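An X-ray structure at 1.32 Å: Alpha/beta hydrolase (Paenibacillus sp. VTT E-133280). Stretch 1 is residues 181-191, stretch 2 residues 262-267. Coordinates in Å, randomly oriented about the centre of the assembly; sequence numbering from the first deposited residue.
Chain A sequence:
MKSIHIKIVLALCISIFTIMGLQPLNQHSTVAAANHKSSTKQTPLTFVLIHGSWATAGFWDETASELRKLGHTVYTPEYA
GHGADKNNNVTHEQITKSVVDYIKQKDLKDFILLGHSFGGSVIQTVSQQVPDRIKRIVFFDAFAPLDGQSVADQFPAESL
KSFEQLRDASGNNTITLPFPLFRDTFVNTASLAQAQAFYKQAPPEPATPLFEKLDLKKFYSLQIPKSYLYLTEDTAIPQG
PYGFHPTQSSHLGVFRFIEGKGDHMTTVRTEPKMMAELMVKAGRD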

# COMPACT_ATOMS: atom_id res chain seq x y z
N LEU A 181 -22.93 6.02 -0.28
CA LEU A 181 -21.61 6.43 -0.81
C LEU A 181 -20.79 6.98 0.33
O LEU A 181 -19.61 6.56 0.51
CB LEU A 181 -21.75 7.47 -1.92
CG LEU A 181 -20.44 7.95 -2.51
CD1 LEU A 181 -19.70 6.86 -3.28
CD2 LEU A 181 -20.64 9.19 -3.36
N PHE A 182 -21.29 7.88 1.11
CA PHE A 182 -20.58 8.45 2.24
C PHE A 182 -20.16 7.37 3.22
O PHE A 182 -18.96 7.31 3.64
CB PHE A 182 -21.44 9.53 2.90
CG PHE A 182 -20.81 10.17 4.10
CD1 PHE A 182 -19.96 11.25 3.96
CD2 PHE A 182 -21.07 9.73 5.38
CE1 PHE A 182 -19.41 11.88 5.07
CE2 PHE A 182 -20.50 10.35 6.48
CZ PHE A 182 -19.65 11.41 6.32
N ARG A 183 -21.11 6.52 3.60
CA ARG A 183 -20.87 5.51 4.66
C ARG A 183 -19.74 4.59 4.22
O ARG A 183 -18.92 4.19 5.06
CB ARG A 183 -22.19 4.80 4.96
CG ARG A 183 -22.12 3.95 6.25
CD ARG A 183 -21.63 2.55 5.94
NE ARG A 183 -21.44 1.80 7.17
CZ ARG A 183 -20.37 1.84 7.95
NH1 ARG A 183 -19.34 2.63 7.70
NH2 ARG A 183 -20.31 1.12 9.05
N ASP A 184 -19.80 4.14 2.99
CA ASP A 184 -18.89 3.09 2.50
C ASP A 184 -17.59 3.65 1.91
O ASP A 184 -16.67 2.84 1.80
CB ASP A 184 -19.60 2.08 1.60
CG ASP A 184 -20.41 1.04 2.38
OD1 ASP A 184 -20.20 0.88 3.56
OD2 ASP A 184 -21.14 0.33 1.67
N THR A 185 -17.48 4.93 1.58
CA THR A 185 -16.24 5.43 0.94
C THR A 185 -15.65 6.63 1.62
O THR A 185 -14.47 6.90 1.33
CB THR A 185 -16.40 5.69 -0.55
OG1 THR A 185 -17.17 6.87 -0.79
CG2 THR A 185 -17.01 4.51 -1.26
N PHE A 186 -16.35 7.35 2.50
CA PHE A 186 -15.78 8.47 3.26
C PHE A 186 -15.47 8.08 4.70
O PHE A 186 -14.54 8.57 5.32
CB PHE A 186 -16.71 9.69 3.22
CG PHE A 186 -16.67 10.47 1.94
CD1 PHE A 186 -16.34 11.81 1.98
CD2 PHE A 186 -16.97 9.93 0.70
CE1 PHE A 186 -16.28 12.58 0.82
CE2 PHE A 186 -16.95 10.71 -0.45
CZ PHE A 186 -16.57 12.03 -0.37
N VAL A 187 -16.36 7.24 5.27
CA VAL A 187 -16.23 6.79 6.67
C VAL A 187 -16.28 5.25 6.74
O VAL A 187 -16.92 4.64 7.63
CB VAL A 187 -17.28 7.47 7.57
CG1 VAL A 187 -17.01 8.96 7.68
CG2 VAL A 187 -18.70 7.25 7.13
N ASN A 188 -15.64 4.58 5.79
CA ASN A 188 -15.64 3.11 5.69
C ASN A 188 -15.15 2.45 6.97
O ASN A 188 -15.67 1.32 7.23
CB ASN A 188 -14.79 2.67 4.48
CG ASN A 188 -13.52 3.46 4.21
OD1 ASN A 188 -13.56 4.67 4.11
ND2 ASN A 188 -12.42 2.74 4.04
N THR A 189 -14.34 3.05 7.80
CA THR A 189 -13.84 2.37 9.04
C THR A 189 -14.73 2.70 10.24
O THR A 189 -14.47 2.14 11.31
CB THR A 189 -12.38 2.73 9.32
OG1 THR A 189 -12.29 4.11 9.69
CG2 THR A 189 -11.49 2.48 8.13
N ALA A 190 -15.72 3.55 10.08
CA ALA A 190 -16.64 3.90 11.19
C ALA A 190 -17.71 2.83 11.37
O ALA A 190 -18.09 2.14 10.42
CB ALA A 190 -17.33 5.22 10.89
N SER A 191 -18.25 2.78 12.60
CA SER A 191 -19.50 2.05 12.85
C SER A 191 -20.65 2.78 12.15
O SER A 191 -20.50 3.95 11.78
CB SER A 191 -19.75 1.94 14.33
OG SER A 191 -20.11 3.20 14.87
N GLY A 262 -6.16 4.94 8.68
CA GLY A 262 -7.45 5.59 8.78
C GLY A 262 -8.10 5.83 7.44
O GLY A 262 -7.68 5.32 6.43
N ASP A 263 -9.17 6.64 7.50
CA ASP A 263 -10.00 6.91 6.30
C ASP A 263 -10.26 8.40 6.17
O ASP A 263 -9.61 9.20 6.84
CB ASP A 263 -11.27 6.06 6.38
CG ASP A 263 -12.19 6.51 7.48
OD1 ASP A 263 -11.99 7.64 8.03
OD2 ASP A 263 -13.18 5.74 7.76
N HIS A 264 -11.14 8.79 5.26
CA HIS A 264 -11.27 10.21 4.94
C HIS A 264 -11.82 11.04 6.09
O HIS A 264 -11.28 12.13 6.35
CB HIS A 264 -12.16 10.37 3.70
CG HIS A 264 -11.94 11.64 2.97
ND1 HIS A 264 -10.71 11.98 2.48
CD2 HIS A 264 -12.79 12.63 2.56
CE1 HIS A 264 -10.81 13.08 1.77
NE2 HIS A 264 -12.06 13.54 1.81
N MET A 265 -12.88 10.60 6.74
CA MET A 265 -13.58 11.50 7.71
C MET A 265 -13.82 10.86 9.08
O MET A 265 -14.27 11.60 9.97
CB MET A 265 -14.88 12.02 7.13
CG MET A 265 -14.64 12.83 5.92
SD MET A 265 -16.11 13.79 5.52
CE MET A 265 -15.44 15.03 4.43
N THR A 266 -13.46 9.61 9.34
CA THR A 266 -13.66 9.03 10.70
C THR A 266 -12.50 9.43 11.61
O THR A 266 -12.68 9.84 12.76
CB THR A 266 -13.70 7.50 10.61
OG1 THR A 266 -14.69 7.11 9.67
CG2 THR A 266 -13.92 6.84 11.94
N THR A 267 -11.28 9.24 11.12
CA THR A 267 -10.10 9.12 12.00
C THR A 267 -9.78 10.41 12.69
O THR A 267 -9.32 10.39 13.85
CB THR A 267 -8.94 8.56 11.19
OG1 THR A 267 -9.41 7.53 10.31
CG2 THR A 267 -7.81 8.00 12.05
O HOH W 1 -12.25 6.87 3.11
O HOH W 2 -10.52 5.27 11.48

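The end of a helix and the turn after it (181-191) pack against the irregular segment 262-267, burying 422 Å² between them. At the helix end, F182 in the t rotamer brings its ring edge to M265, with CE1 3.8 Å from SD; this unbranched thioether side chain brings its sulfur to the edges of both the F182 and F186 rings without needing a polar partner. T185 points away, its OG1 bonded to L181 O, but its carbonyl O lies 2.8 Å from the O of water 1, which also lies within reach of N188 OD1 and accepts a hydrogen bond from H264 N, so it links the two stretches. F186 contributes at both ends: its carbonyl O accepts a hydrogen bond from M265 N (3.0 Å), while its ring offers an edge to M265 SD (4.1 Å from CD1) and a face to the edge of the H264 imidazole, centroids 5.4 Å apart and planes at 88°. V187 fills the next gap with hydrocarbon, CG1 lying 3.8 Å from M265 CB and CB 3.4 Å from T266 OG1. V187 also opens a type I turn to A190, closed by A190 N to V187 O (2.9 Å). The turn presents T189 to D263: T189 N and T189 OG1 both donate to D263 OD2, at 2.9 and 2.7 Å. A short carboxylate suits this place because OD2 can accept from T189 across the contact and from T266 OG1 (2.8 Å) within its own segment, while OD1 accepts from T266 N (2.8 Å), holding that segment in shape. T189 OG1 in turn accepts from water 2 (2.8 Å to the water O), which is also hydrogen-bonded to T267 OG1. A190 sets its small methyl CB 3.5 Å from T266 OG1, and its carbonyl O is held by R183 NH1 (3.0 Å) and NH2 (2.8 Å), bracing the turn against the helix.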